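BlEst2 (Bacillus licheniformis, PDB 6WPX) probably hydrolyses ester bonds as a lipase or esterase, is subject to autoinhibitory effects of its C-terminal domain, and is captured here in its propeptide form. Local coordinates at residues G445-T450 against I471-K476; L169-D174 against D347-G352; D38-P43 against G77-F82; A46-V51 against K112-S117. One frame throughout, in Å; residues are numbered along the deposited sequence.

Contact 1: G445-T450 against I471-K476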
loop_
_atom_site.group_PDB
_atom_site.type_symbol
_atom_site.label_atom_id
_atom_site.label_comp_id
_atom_site.label_asym_id
_atom_site.label_seq_id
_atom_site.Cartn_x
_atom_site.Cartn_y
_atom_site.Cartn_z
ATOM N N GLY A 445 -8.856 11.320 -15.196
ATOM C CA GLY A 445 -8.115 10.065 -15.063
ATOM C C GLY A 445 -7.169 9.931 -13.879
ATOM O O GLY A 445 -6.995 10.870 -13.095
ATOM N N MET A 446 -6.535 8.754 -13.755
ATOM C CA MET A 446 -5.559 8.460 -12.693
ATOM C C MET A 446 -4.189 8.800 -13.245
ATOM O O MET A 446 -3.780 8.242 -14.264
ATOM C CB MET A 446 -5.531 6.960 -12.339
ATOM C CG MET A 446 -6.275 6.563 -11.109
ATOM S SD MET A 446 -6.113 7.591 -9.645
ATOM C CE MET A 446 -4.455 7.456 -9.271
ATOM N N TYR A 447 -3.467 9.665 -12.554
ATOM C CA TYR A 447 -2.122 10.049 -12.952
ATOM C C TYR A 447 -1.100 9.445 -12.017
ATOM O O TYR A 447 -1.298 9.397 -10.804
ATOM C CB TYR A 447 -1.950 11.566 -12.857
ATOM C CG TYR A 447 -2.695 12.350 -13.901
ATOM C CD1 TYR A 447 -4.056 12.626 -13.759
ATOM C CD2 TYR A 447 -2.036 12.868 -15.010
ATOM C CE1 TYR A 447 -4.743 13.365 -14.713
ATOM C CE2 TYR A 447 -2.710 13.635 -15.958
ATOM C CZ TYR A 447 -4.060 13.891 -15.796
ATOM O OH TYR A 447 -4.732 14.626 -16.739
ATOM N N SER A 448 0.021 9.066 -12.577
ATOM C CA SER A 448 1.166 8.701 -11.786
ATOM C C SER A 448 2.287 9.573 -12.332
ATOM O O SER A 448 2.544 9.550 -13.520
ATOM C CB SER A 448 1.501 7.225 -11.887
ATOM O OG SER A 448 2.682 7.079 -11.121
ATOM N N VAL A 449 2.887 10.410 -11.482
ATOM C CA VAL A 449 3.952 11.297 -11.891
ATOM C C VAL A 449 5.212 10.947 -11.159
ATOM O O VAL A 449 5.219 10.869 -9.942
ATOM C CB VAL A 449 3.577 12.798 -11.758
ATOM C CG1 VAL A 449 4.637 13.678 -12.409
ATOM C CG2 VAL A 449 2.207 13.077 -12.379
ATOM N N THR A 450 6.276 10.698 -11.921
ATOM C CA THR A 450 7.603 10.407 -11.398
ATOM C C THR A 450 8.480 11.614 -11.663
ATOM O O THR A 450 8.704 11.963 -12.817
ATOM C CB THR A 450 8.180 9.133 -12.017
ATOM O OG1 THR A 450 7.378 8.025 -11.624
ATOM C CG2 THR A 450 9.588 8.865 -11.545
ATOM N N ILE A 471 -2.297 11.157 -8.517
ATOM C CA ILE A 471 -3.349 12.177 -8.628
ATOM C C ILE A 471 -4.537 11.673 -9.400
ATOM O O ILE A 471 -4.392 11.232 -10.533
ATOM C CB ILE A 471 -2.802 13.512 -9.250
ATOM C CG1 ILE A 471 -1.548 14.024 -8.495
ATOM C CG2 ILE A 471 -3.900 14.612 -9.319
ATOM C CD1 ILE A 471 -0.708 15.046 -9.194
ATOM N N TYR A 472 -5.733 11.791 -8.813
ATOM C CA TYR A 472 -6.937 11.436 -9.551
ATOM C C TYR A 472 -7.586 12.740 -9.969
ATOM O O TYR A 472 -7.674 13.661 -9.164
ATOM C CB TYR A 472 -7.907 10.582 -8.722
ATOM C CG TYR A 472 -9.185 10.259 -9.464
ATOM C CD1 TYR A 472 -9.194 9.345 -10.513
ATOM C CD2 TYR A 472 -10.380 10.907 -9.154
ATOM C CE1 TYR A 472 -10.361 9.069 -11.223
ATOM C CE2 TYR A 472 -11.559 10.617 -9.837
ATOM C CZ TYR A 472 -11.546 9.693 -10.868
ATOM O OH TYR A 472 -12.700 9.427 -11.561
ATOM N N VAL A 473 -8.044 12.821 -11.214
ATOM C CA VAL A 473 -8.721 14.010 -11.740
ATOM C C VAL A 473 -10.076 13.538 -12.258
ATOM O O VAL A 473 -10.127 12.643 -13.107
ATOM C CB VAL A 473 -7.881 14.775 -12.801
ATOM C CG1 VAL A 473 -8.634 15.998 -13.342
ATOM C CG2 VAL A 473 -6.532 15.202 -12.230
ATOM N N ASN A 474 -11.173 14.071 -11.679
ATOM C CA ASN A 474 -12.530 13.675 -12.058
ATOM C C ASN A 474 -13.030 14.446 -13.285
ATOM O O ASN A 474 -12.294 15.276 -13.824
ATOM C CB ASN A 474 -13.506 13.795 -10.859
ATOM C CG ASN A 474 -13.742 15.196 -10.319
ATOM O OD1 ASN A 474 -13.528 16.222 -10.985
ATOM N ND2 ASN A 474 -14.211 15.268 -9.087
ATOM N N ASP A 475 -14.287 14.191 -13.698
ATOM C CA ASP A 475 -14.971 14.838 -14.830
ATOM C C ASP A 475 -15.007 16.382 -14.740
ATOM O O ASP A 475 -14.936 17.041 -15.774
ATOM C CB ASP A 475 -16.396 14.266 -15.004
ATOM C CG ASP A 475 -17.349 14.538 -13.841
ATOM O OD1 ASP A 475 -17.145 13.947 -12.741
ATOM O OD2 ASP A 475 -18.313 15.321 -14.033
ATOM N N LYS A 476 -15.086 16.949 -13.512
ATOM C CA LYS A 476 -15.132 18.400 -13.283
ATOM C C LYS A 476 -13.749 19.068 -13.274
ATOM O O LYS A 476 -13.661 20.297 -13.230
ATOM C CB LYS A 476 -15.908 18.734 -11.997
ATOM C CG LYS A 476 -17.422 18.586 -12.130
ATOM C CD LYS A 476 -18.156 18.990 -10.853
ATOM C CE LYS A 476 -18.457 17.818 -9.949
ATOM N NZ LYS A 476 -19.110 18.251 -8.686
#
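Tyr447 reaches across to Ile471 and Val473, which share its face of the sheet. Its CG stands anti to the carbonyl carbon (chi1 -71°), and the ring beyond passes obliquely by Val473, where Tyr447 CE1 meets Val473 CG2 at 3.6 Å. Ile471 O lies at the ring edge, in its plane, 3.5 Å from Tyr447 CD1, and also accepts the backbone Tyr447 N at 2.7 Å. Beyond the two strands, Tyr447 OH is hydrogen-bonded to Lys443 O and Phe441 meets the ring edge-to-face. An alanine here would probably leave Val473 CG2 without its aromatic neighbour and Lys443 O without its hydroxyl partner. On the other face Met446, bent at chi2 and chi3, crosses Tyr472 at about a right angle. Met446 SD touches Tyr472 CB at 3.6 Å and sits at the ring edge, 4.9 Å from the centroid, a Met-aromatic contact. Gly445 pairs with Val473 through Gly445 N to Val473 O (2.8 Å) and the reciprocal bond; at its positive phi a CB would press on the preceding carbonyl. The hydrogen-bonded pairs Gly445-Val473 and Tyr447-Ile471 flank the non-hydrogen-bonded pair Met446-Tyr472, as in the antiparallel beta hairpin formed by strands 445-456 and 462-473.

Contact 2: L169-D174 against D347-G352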
loop_
_atom_site.group_PDB
_atom_site.type_symbol
_atom_site.label_atom_id
_atom_site.label_comp_id
_atom_site.label_asym_id
_atom_site.label_seq_id
_atom_site.Cartn_x
_atom_site.Cartn_y
_atom_site.Cartn_z
ATOM N N LEU A 169 4.317 -9.198 -13.783
ATOM C CA LEU A 169 3.789 -9.740 -12.524
ATOM C C LEU A 169 2.241 -9.888 -12.579
ATOM O O LEU A 169 1.661 -10.623 -11.770
ATOM C CB LEU A 169 4.221 -8.908 -11.294
ATOM C CG LEU A 169 5.709 -8.960 -10.862
ATOM C CD1 LEU A 169 5.894 -8.360 -9.448
ATOM C CD2 LEU A 169 6.264 -10.378 -10.869
ATOM N N GLY A 170 1.605 -9.207 -13.543
ATOM C CA GLY A 170 0.151 -9.161 -13.703
ATOM C C GLY A 170 -0.485 -8.451 -12.530
ATOM O O GLY A 170 -1.612 -8.763 -12.145
ATOM N N GLN A 171 0.263 -7.521 -11.911
ATOM C CA GLN A 171 -0.213 -6.807 -10.727
ATOM C C GLN A 171 -1.108 -5.631 -11.084
ATOM O O GLN A 171 -1.624 -4.969 -10.186
ATOM C CB GLN A 171 0.950 -6.401 -9.786
ATOM C CG GLN A 171 1.822 -5.256 -10.282
ATOM C CD GLN A 171 3.032 -5.043 -9.412
ATOM O OE1 GLN A 171 4.153 -5.408 -9.769
ATOM N NE2 GLN A 171 2.839 -4.444 -8.248
ATOM N N LYS A 172 -1.271 -5.337 -12.373
ATOM C CA LYS A 172 -2.176 -4.272 -12.727
ATOM C C LYS A 172 -3.517 -4.898 -13.009
ATOM O O LYS A 172 -3.676 -5.707 -13.930
ATOM C CB LYS A 172 -1.679 -3.394 -13.877
ATOM C CG LYS A 172 -0.520 -2.479 -13.487
ATOM C CD LYS A 172 0.013 -1.721 -14.704
ATOM C CE LYS A 172 0.715 -0.453 -14.279
ATOM N NZ LYS A 172 1.497 0.157 -15.389
ATOM N N ASN A 173 -4.454 -4.609 -12.124
ATOM C CA ASN A 173 -5.823 -5.053 -12.242
ATOM C C ASN A 173 -6.633 -3.972 -11.557
ATOM O O ASN A 173 -6.056 -3.050 -10.976
ATOM C CB ASN A 173 -6.032 -6.456 -11.633
ATOM C CG ASN A 173 -5.607 -6.586 -10.181
ATOM O OD1 ASN A 173 -5.928 -5.763 -9.345
ATOM N ND2 ASN A 173 -4.904 -7.641 -9.840
ATOM N N ASP A 174 -7.957 -4.067 -11.656
ATOM C CA ASP A 174 -8.873 -3.093 -11.109
ATOM C C ASP A 174 -8.713 -2.914 -9.610
ATOM O O ASP A 174 -8.889 -1.789 -9.151
ATOM C CB ASP A 174 -10.303 -3.504 -11.424
ATOM C CG ASP A 174 -10.737 -3.320 -12.870
ATOM O OD1 ASP A 174 -9.937 -2.791 -13.668
ATOM O OD2 ASP A 174 -11.904 -3.638 -13.179
ATOM N N ASP A 347 1.566 -8.606 -1.257
ATOM C CA ASP A 347 0.419 -7.703 -1.546
ATOM C C ASP A 347 0.457 -7.221 -3.003
ATOM O O ASP A 347 0.431 -8.035 -3.915
ATOM C CB ASP A 347 0.214 -6.625 -0.459
ATOM C CG ASP A 347 1.351 -5.643 -0.110
ATOM O OD1 ASP A 347 2.203 -5.990 0.717
ATOM O OD2 ASP A 347 1.360 -4.529 -0.664
ATOM N N VAL A 348 0.463 -5.912 -3.167
ATOM C CA VAL A 348 0.533 -5.184 -4.453
ATOM C C VAL A 348 1.613 -5.787 -5.349
ATOM O O VAL A 348 1.363 -5.841 -6.526
ATOM C CB VAL A 348 0.752 -3.702 -4.145
ATOM C CG1 VAL A 348 1.298 -2.943 -5.325
ATOM C CG2 VAL A 348 -0.529 -3.094 -3.626
ATOM N N PHE A 349 2.747 -6.216 -4.789
ATOM C CA PHE A 349 3.792 -6.801 -5.628
ATOM C C PHE A 349 3.829 -8.341 -5.520
ATOM O O PHE A 349 4.824 -8.950 -5.921
ATOM C CB PHE A 349 5.175 -6.179 -5.319
ATOM C CG PHE A 349 5.364 -4.769 -5.833
ATOM C CD1 PHE A 349 5.020 -3.674 -5.053
ATOM C CD2 PHE A 349 5.891 -4.539 -7.093
ATOM C CE1 PHE A 349 5.195 -2.367 -5.537
ATOM C CE2 PHE A 349 6.061 -3.231 -7.578
ATOM C CZ PHE A 349 5.726 -2.157 -6.792
ATOM N N GLU A 350 2.745 -8.985 -5.044
ATOM C CA GLU A 350 2.683 -10.450 -4.975
ATOM C C GLU A 350 3.101 -11.090 -6.326
ATOM O O GLU A 350 2.708 -10.603 -7.397
ATOM C CB GLU A 350 1.261 -10.904 -4.605
ATOM C CG GLU A 350 1.080 -12.404 -4.460
ATOM C CD GLU A 350 -0.233 -12.777 -3.816
ATOM O OE1 GLU A 350 -0.224 -13.065 -2.599
ATOM O OE2 GLU A 350 -1.281 -12.702 -4.498
ATOM N N GLY A 351 3.918 -12.138 -6.252
ATOM C CA GLY A 351 4.369 -12.866 -7.434
ATOM C C GLY A 351 5.798 -12.604 -7.860
ATOM O O GLY A 351 6.311 -13.297 -8.730
ATOM N N GLY A 352 6.437 -11.604 -7.269
ATOM C CA GLY A 352 7.812 -11.251 -7.592
ATOM C C GLY A 352 8.785 -11.568 -6.479
ATOM O O GLY A 352 8.431 -12.223 -5.489
#
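Phe349 O, against which Leu169 CD1 rests at 3.7 Å, is gripped by two donors: Thr345 OG1 and, weakly, Gly352 N across the type II turn that runs from Phe349 to Gly352. The other methyl of the leucine, Leu169 CD2, lies 3.6 Å from Gly351 O and also touches Gly352 CA. A side chain on Gly352 would collide with Leu169 CD1. Beside this, Gln171 brings the NE2 end of its amide over one face of the Phe349 ring. Its CG sits between the backbone N and the carbonyl carbon (chi1 73°), the chain runs extended beyond it, and Gln171 NE2 ends 3.3 Å above the ring plane, displaced from the ring centre toward CD2. Amide and ring planes stand 89° apart. Gln171 NE2 also comes within 2.7 Å of Val348 O, but at an angle too poor for a hydrogen bond, and Gln171 OE1 is buried without a polar partner. Residues 169-174 join two helices: Gly170, with positive phi, closes helix 163-169 in a Schellman motif, and Asn173 N-caps helix 174-178, its OD1 accepting Val176 N. Residues 347-352 link the neighbouring antiparallel strands 341-344 and 353-360, while helix 152-157 packs Ala157 on Gln171 and Val348, and Leu156 on Phe349.

Contact 3: D38-P43 against G77-F82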
loop_
_atom_site.group_PDB
_atom_site.type_symbol
_atom_site.label_atom_id
_atom_site.label_comp_id
_atom_site.label_asym_id
_atom_site.label_seq_id
_atom_site.Cartn_x
_atom_site.Cartn_y
_atom_site.Cartn_z
ATOM N N ASP A 38 -18.761 -22.874 12.283
ATOM C CA ASP A 38 -19.469 -23.798 13.173
ATOM C C ASP A 38 -20.505 -23.090 14.013
ATOM O O ASP A 38 -20.246 -21.972 14.469
ATOM C CB ASP A 38 -18.501 -24.584 14.077
ATOM C CG ASP A 38 -17.657 -25.609 13.342
ATOM O OD1 ASP A 38 -18.119 -26.122 12.297
ATOM O OD2 ASP A 38 -16.561 -25.928 13.832
ATOM N N PRO A 39 -21.705 -23.678 14.189
ATOM C CA PRO A 39 -22.726 -22.977 14.971
ATOM C C PRO A 39 -22.397 -22.961 16.457
ATOM O O PRO A 39 -21.902 -23.946 17.004
ATOM C CB PRO A 39 -24.014 -23.783 14.679
ATOM C CG PRO A 39 -23.551 -25.144 14.328
ATOM C CD PRO A 39 -22.194 -24.984 13.679
ATOM N N VAL A 40 -22.668 -21.833 17.107
ATOM C CA VAL A 40 -22.500 -21.671 18.546
ATOM C C VAL A 40 -23.744 -22.328 19.137
ATOM O O VAL A 40 -24.854 -22.152 18.597
ATOM C CB VAL A 40 -22.354 -20.165 18.901
ATOM C CG1 VAL A 40 -22.438 -19.919 20.410
ATOM C CG2 VAL A 40 -21.044 -19.615 18.344
ATOM N N GLU A 41 -23.567 -23.152 20.190
ATOM C CA GLU A 41 -24.703 -23.856 20.776
ATOM C C GLU A 41 -25.773 -22.891 21.272
ATOM O O GLU A 41 -26.943 -23.102 21.003
ATOM C CB GLU A 41 -24.262 -24.812 21.904
ATOM C CG GLU A 41 -25.396 -25.698 22.389
ATOM C CD GLU A 41 -25.109 -26.671 23.519
ATOM O OE1 GLU A 41 -26.074 -27.323 23.971
ATOM O OE2 GLU A 41 -23.936 -26.801 23.936
ATOM N N HIS A 42 -25.365 -21.850 22.008
ATOM C CA HIS A 42 -26.263 -20.852 22.553
ATOM C C HIS A 42 -25.897 -19.487 22.043
ATOM O O HIS A 42 -25.068 -18.815 22.676
ATOM C CB HIS A 42 -26.273 -20.878 24.100
ATOM C CG HIS A 42 -26.680 -22.211 24.650
ATOM N ND1 HIS A 42 -25.760 -23.050 25.216
ATOM C CD2 HIS A 42 -27.888 -22.813 24.677
ATOM C CE1 HIS A 42 -26.419 -24.143 25.556
ATOM N NE2 HIS A 42 -27.710 -24.038 25.277
ATOM N N PRO A 43 -26.441 -19.026 20.898
ATOM C CA PRO A 43 -26.161 -17.691 20.435
ATOM C C PRO A 43 -26.641 -16.700 21.491
ATOM O O PRO A 43 -27.479 -17.018 22.292
ATOM C CB PRO A 43 -26.944 -17.501 19.135
ATOM C CG PRO A 43 -27.859 -18.701 19.078
ATOM C CD PRO A 43 -27.248 -19.772 19.956
ATOM N N GLY A 77 -18.071 -17.600 21.555
ATOM C CA GLY A 77 -19.528 -17.537 21.454
ATOM C C GLY A 77 -20.083 -16.758 20.283
ATOM O O GLY A 77 -21.255 -16.367 20.305
ATOM N N TYR A 78 -19.256 -16.558 19.245
ATOM C CA TYR A 78 -19.670 -15.842 18.059
ATOM C C TYR A 78 -19.919 -16.752 16.890
ATOM O O TYR A 78 -19.065 -17.562 16.520
ATOM C CB TYR A 78 -18.644 -14.768 17.640
ATOM C CG TYR A 78 -18.727 -13.509 18.466
ATOM C CD1 TYR A 78 -18.097 -13.424 19.700
ATOM C CD2 TYR A 78 -19.495 -12.429 18.048
ATOM C CE1 TYR A 78 -18.207 -12.283 20.490
ATOM C CE2 TYR A 78 -19.613 -11.280 18.831
ATOM C CZ TYR A 78 -18.966 -11.212 20.051
ATOM O OH TYR A 78 -19.097 -10.106 20.853
ATOM N N ASP A 79 -21.074 -16.586 16.276
ATOM C CA ASP A 79 -21.351 -17.243 15.002
ATOM C C ASP A 79 -20.607 -16.414 13.971
ATOM O O ASP A 79 -20.246 -15.254 14.243
ATOM C CB ASP A 79 -22.839 -17.309 14.697
ATOM C CG ASP A 79 -23.485 -18.472 15.404
ATOM O OD1 ASP A 79 -22.998 -19.631 15.232
ATOM O OD2 ASP A 79 -24.464 -18.236 16.128
ATOM N N ALA A 80 -20.297 -17.027 12.815
ATOM C CA ALA A 80 -19.494 -16.338 11.821
ATOM C C ALA A 80 -19.794 -16.837 10.446
ATOM O O ALA A 80 -20.331 -17.932 10.293
ATOM C CB ALA A 80 -18.001 -16.527 12.134
ATOM N N ALA A 81 -19.457 -16.030 9.436
ATOM C CA ALA A 81 -19.604 -16.374 8.020
ATOM C C ALA A 81 -18.372 -15.831 7.300
ATOM O O ALA A 81 -17.722 -14.919 7.794
ATOM C CB ALA A 81 -20.894 -15.789 7.442
ATOM N N PHE A 82 -17.988 -16.474 6.213
ATOM C CA PHE A 82 -16.767 -16.125 5.478
ATOM C C PHE A 82 -17.163 -16.016 4.036
ATOM O O PHE A 82 -17.893 -16.872 3.549
ATOM C CB PHE A 82 -15.700 -17.236 5.682
ATOM C CG PHE A 82 -15.399 -17.485 7.149
ATOM C CD1 PHE A 82 -16.176 -18.364 7.898
ATOM C CD2 PHE A 82 -14.382 -16.791 7.791
ATOM C CE1 PHE A 82 -15.936 -18.547 9.270
ATOM C CE2 PHE A 82 -14.121 -16.990 9.158
ATOM C CZ PHE A 82 -14.918 -17.840 9.896
HETATM O O HOH W 1 -18.611 -19.693 14.636
HETATM O O HOH W 2 -25.760 -20.539 16.635
HETATM O O HOH W 3 -22.943 -16.953 22.379
#
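Val40 leans on the backbone and carboxylate that face it from Gly77 to Asp79, and each atom of its side chain finds a partner there. Val40 CB lies 3.8 Å from Asp79 OD1. From it Val40 CG1, anti to the backbone N (chi1 169°), runs to Gly77, 3.7 Å from Gly77 O, whereas Val40 CG2 turns to the next peptide and comes within 3.4 Å of Tyr78 O. The backbone of the valine is held as well: Val40 N donates to Asp79 OD1 at 2.9 Å, with an N-H...O angle of 158°, meeting the syn side of the carboxylate and tilted 28° out of its plane. Asp79 OD1 also touches Pro39 CA at 3.4 Å. Gly77, with positive phi, is the C-prime residue of the Schellman motif that ends helix 69-75, and a short link from it leads into strand 80-83 of the central sheet of an alpha/beta-hydrolase-like fold, so Val40 covers a helix-to-strand turn. Three waters complete the joint. Water 2 donates to Asp79 OD2 at 2.7 Å and to Val40 O, so the carboxylate holds both polar backbone atoms of the valine, one directly and one through water. An alanine in place of Asp79 would probably leave Val40 N without its acceptor and water 2 with one partner fewer. Water 1 bridges Asp38 O, at 2.8 Å, and Tyr78 O; water 3 joins His42 O to Gly77 O, the latter at 2.7 Å. Trp74 of the helix packs on Val40 and donates its NE1 to Pro39 O, and Phe109 of helix 91-109 lies against Asp79.

Contact 4: A46-V51 against K112-S117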
loop_
_atom_site.group_PDB
_atom_site.type_symbol
_atom_site.label_atom_id
_atom_site.label_comp_id
_atom_site.label_asym_id
_atom_site.label_seq_id
_atom_site.Cartn_x
_atom_site.Cartn_y
_atom_site.Cartn_z
ATOM N N ALA A 46 -26.478 -10.239 22.426
ATOM C CA ALA A 46 -25.413 -9.251 22.658
ATOM C C ALA A 46 -24.224 -9.486 21.715
ATOM O O ALA A 46 -23.362 -8.608 21.581
ATOM C CB ALA A 46 -24.930 -9.311 24.108
ATOM N N LYS A 47 -24.173 -10.682 21.089
ATOM C CA LYS A 47 -23.104 -11.090 20.180
ATOM C C LYS A 47 -23.583 -11.268 18.729
ATOM O O LYS A 47 -23.917 -12.384 18.328
ATOM C CB LYS A 47 -22.422 -12.376 20.678
ATOM C CG LYS A 47 -21.681 -12.223 21.991
ATOM C CD LYS A 47 -21.115 -13.565 22.432
ATOM C CE LYS A 47 -20.393 -13.464 23.740
ATOM N NZ LYS A 47 -21.320 -13.012 24.826
ATOM N N PRO A 48 -23.534 -10.216 17.880
ATOM C CA PRO A 48 -23.953 -10.403 16.477
ATOM C C PRO A 48 -23.007 -11.350 15.725
ATOM O O PRO A 48 -21.827 -11.432 16.088
ATOM C CB PRO A 48 -23.887 -8.980 15.890
ATOM C CG PRO A 48 -23.975 -8.069 17.097
ATOM C CD PRO A 48 -23.179 -8.805 18.147
ATOM N N PRO A 49 -23.479 -12.083 14.688
ATOM C CA PRO A 49 -22.547 -12.923 13.927
ATOM C C PRO A 49 -21.499 -12.050 13.214
ATOM O O PRO A 49 -21.746 -10.880 12.904
ATOM C CB PRO A 49 -23.452 -13.617 12.897
ATOM C CG PRO A 49 -24.880 -13.446 13.464
ATOM C CD PRO A 49 -24.846 -12.123 14.117
ATOM N N ILE A 50 -20.319 -12.613 12.976
ATOM C CA ILE A 50 -19.258 -11.860 12.295
ATOM C C ILE A 50 -19.102 -12.355 10.886
ATOM O O ILE A 50 -18.949 -13.551 10.676
ATOM C CB ILE A 50 -17.904 -11.940 13.046
ATOM C CG1 ILE A 50 -18.010 -11.503 14.513
ATOM C CG2 ILE A 50 -16.826 -11.165 12.295
ATOM C CD1 ILE A 50 -16.916 -12.145 15.385
ATOM N N VAL A 51 -19.056 -11.433 9.931
ATOM C CA VAL A 51 -18.736 -11.765 8.546
ATOM C C VAL A 51 -17.290 -11.325 8.328
ATOM O O VAL A 51 -16.974 -10.140 8.453
ATOM C CB VAL A 51 -19.705 -11.141 7.518
ATOM C CG1 VAL A 51 -19.232 -11.413 6.081
ATOM C CG2 VAL A 51 -21.110 -11.670 7.729
ATOM N N LYS A 112 -28.657 -8.474 12.171
ATOM C CA LYS A 112 -27.516 -7.693 11.687
ATOM C C LYS A 112 -26.214 -8.327 12.114
ATOM O O LYS A 112 -26.111 -8.944 13.180
ATOM C CB LYS A 112 -27.578 -6.218 12.126
ATOM C CG LYS A 112 -28.651 -5.413 11.400
ATOM C CD LYS A 112 -28.484 -3.941 11.671
ATOM C CE LYS A 112 -29.767 -3.178 11.482
ATOM N NZ LYS A 112 -29.497 -1.778 11.068
ATOM N N VAL A 113 -25.250 -8.255 11.222
ATOM C CA VAL A 113 -23.941 -8.848 11.426
ATOM C C VAL A 113 -22.891 -7.768 11.644
ATOM O O VAL A 113 -23.131 -6.582 11.397
ATOM C CB VAL A 113 -23.558 -9.791 10.252
ATOM C CG1 VAL A 113 -24.616 -10.864 10.030
ATOM C CG2 VAL A 113 -23.299 -9.010 8.960
ATOM N N ILE A 114 -21.703 -8.202 12.064
ATOM C CA ILE A 114 -20.553 -7.323 12.236
ATOM C C ILE A 114 -19.634 -7.658 11.070
ATOM O O ILE A 114 -19.474 -8.828 10.750
ATOM C CB ILE A 114 -19.860 -7.613 13.596
ATOM C CG1 ILE A 114 -20.727 -7.133 14.780
ATOM C CG2 ILE A 114 -18.417 -7.012 13.651
ATOM C CD1 ILE A 114 -20.276 -7.758 16.123
ATOM N N LEU A 115 -19.030 -6.656 10.447
ATOM C CA LEU A 115 -18.015 -6.963 9.440
ATOM C C LEU A 115 -16.654 -6.833 10.092
ATOM O O LEU A 115 -16.376 -5.812 10.734
ATOM C CB LEU A 115 -18.103 -6.048 8.209
ATOM C CG LEU A 115 -19.393 -6.101 7.377
ATOM C CD1 LEU A 115 -19.310 -5.133 6.233
ATOM C CD2 LEU A 115 -19.655 -7.504 6.829
ATOM N N VAL A 116 -15.815 -7.882 9.949
ATOM C CA VAL A 116 -14.401 -7.850 10.340
ATOM C C VAL A 116 -13.708 -7.981 9.006
ATOM O O VAL A 116 -13.797 -9.018 8.359
ATOM C CB VAL A 116 -13.923 -8.861 11.408
ATOM C CG1 VAL A 116 -12.384 -8.815 11.533
ATOM C CG2 VAL A 116 -14.558 -8.530 12.766
ATOM N N SER A 117 -13.136 -6.876 8.544
ATOM C CA SER A 117 -12.585 -6.775 7.213
ATOM C C SER A 117 -11.113 -6.479 7.172
ATOM O O SER A 117 -10.641 -5.528 7.780
ATOM C CB SER A 117 -13.358 -5.717 6.443
ATOM O OG SER A 117 -14.736 -6.052 6.484
#
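Val51 touches two residues of the facing strand at once. Val51 CG2 meets Val113 CG2 at 3.7 Å, while Val51 CB lies 3.7 Å from Leu115 CD2, the side chains of Val51 and Leu115 running side by side in the same direction. Val113 CG2 sits between its own backbone N and carbonyl carbon, and from there it reaches the valine. On the opposite face Ile50 CG2 packs against Val116 CG2 at 3.5 Å, and Pro48 lays its ring across the end of Ile114, with Pro48 CD 3.7 Å from Ile114 CD1. Pro48 CB also rests on Lys112 O at 3.5 Å. Three backbone bonds set this register: Ile114 N to Pro49 O (2.8 Å), Val51 N to Ile114 O (2.8 Å, with an N-H...O angle of 174°) and Val116 N to Val51 O (2.9 Å). The donors alternate between the strands, as in a parallel sheet, and CA-H groups of Ile50 and Leu115 add contacts to the acceptors Ile114 O and Val51 O. Strands 50-53 and 113-118 are neighbours in the central sheet of the alpha/beta-hydrolase-like fold, and 113-118 probably corresponds to the strand that leads into the nucleophile elbow in that fold. Further out, helix 91-109 covers the Val51 face, with Ile105 on Val51 and Val113, Leu102 on Leu115 and Phe109 on Pro49. Asp79 and Ala81, at the start of strand 80-83, bond to the backbone of Ile50 on one flank, and strand 138-144 takes up the backbone of Val113 and Leu115 on the other.

In the fold
From the N terminus, contact 3 and contact 4 come first and cross: 38-43 and 46-51 precede 77-82 and 112-117, so each closes a loop holding one segment of the other. Their centres lie about 10 Å apart and they meet directly in the central sheet, where strand 80-83 flanks strand 50-53. Contact 2 follows in series and closes a long loop, tying the helices around residues 163-178 to a turn between strands of a later antiparallel sheet. Contact 1 then closes a short hairpin in another antiparallel sheet near the C terminus. Its centre is about 21 Å from that of contact 2 and about 36 Å from that of contact 4.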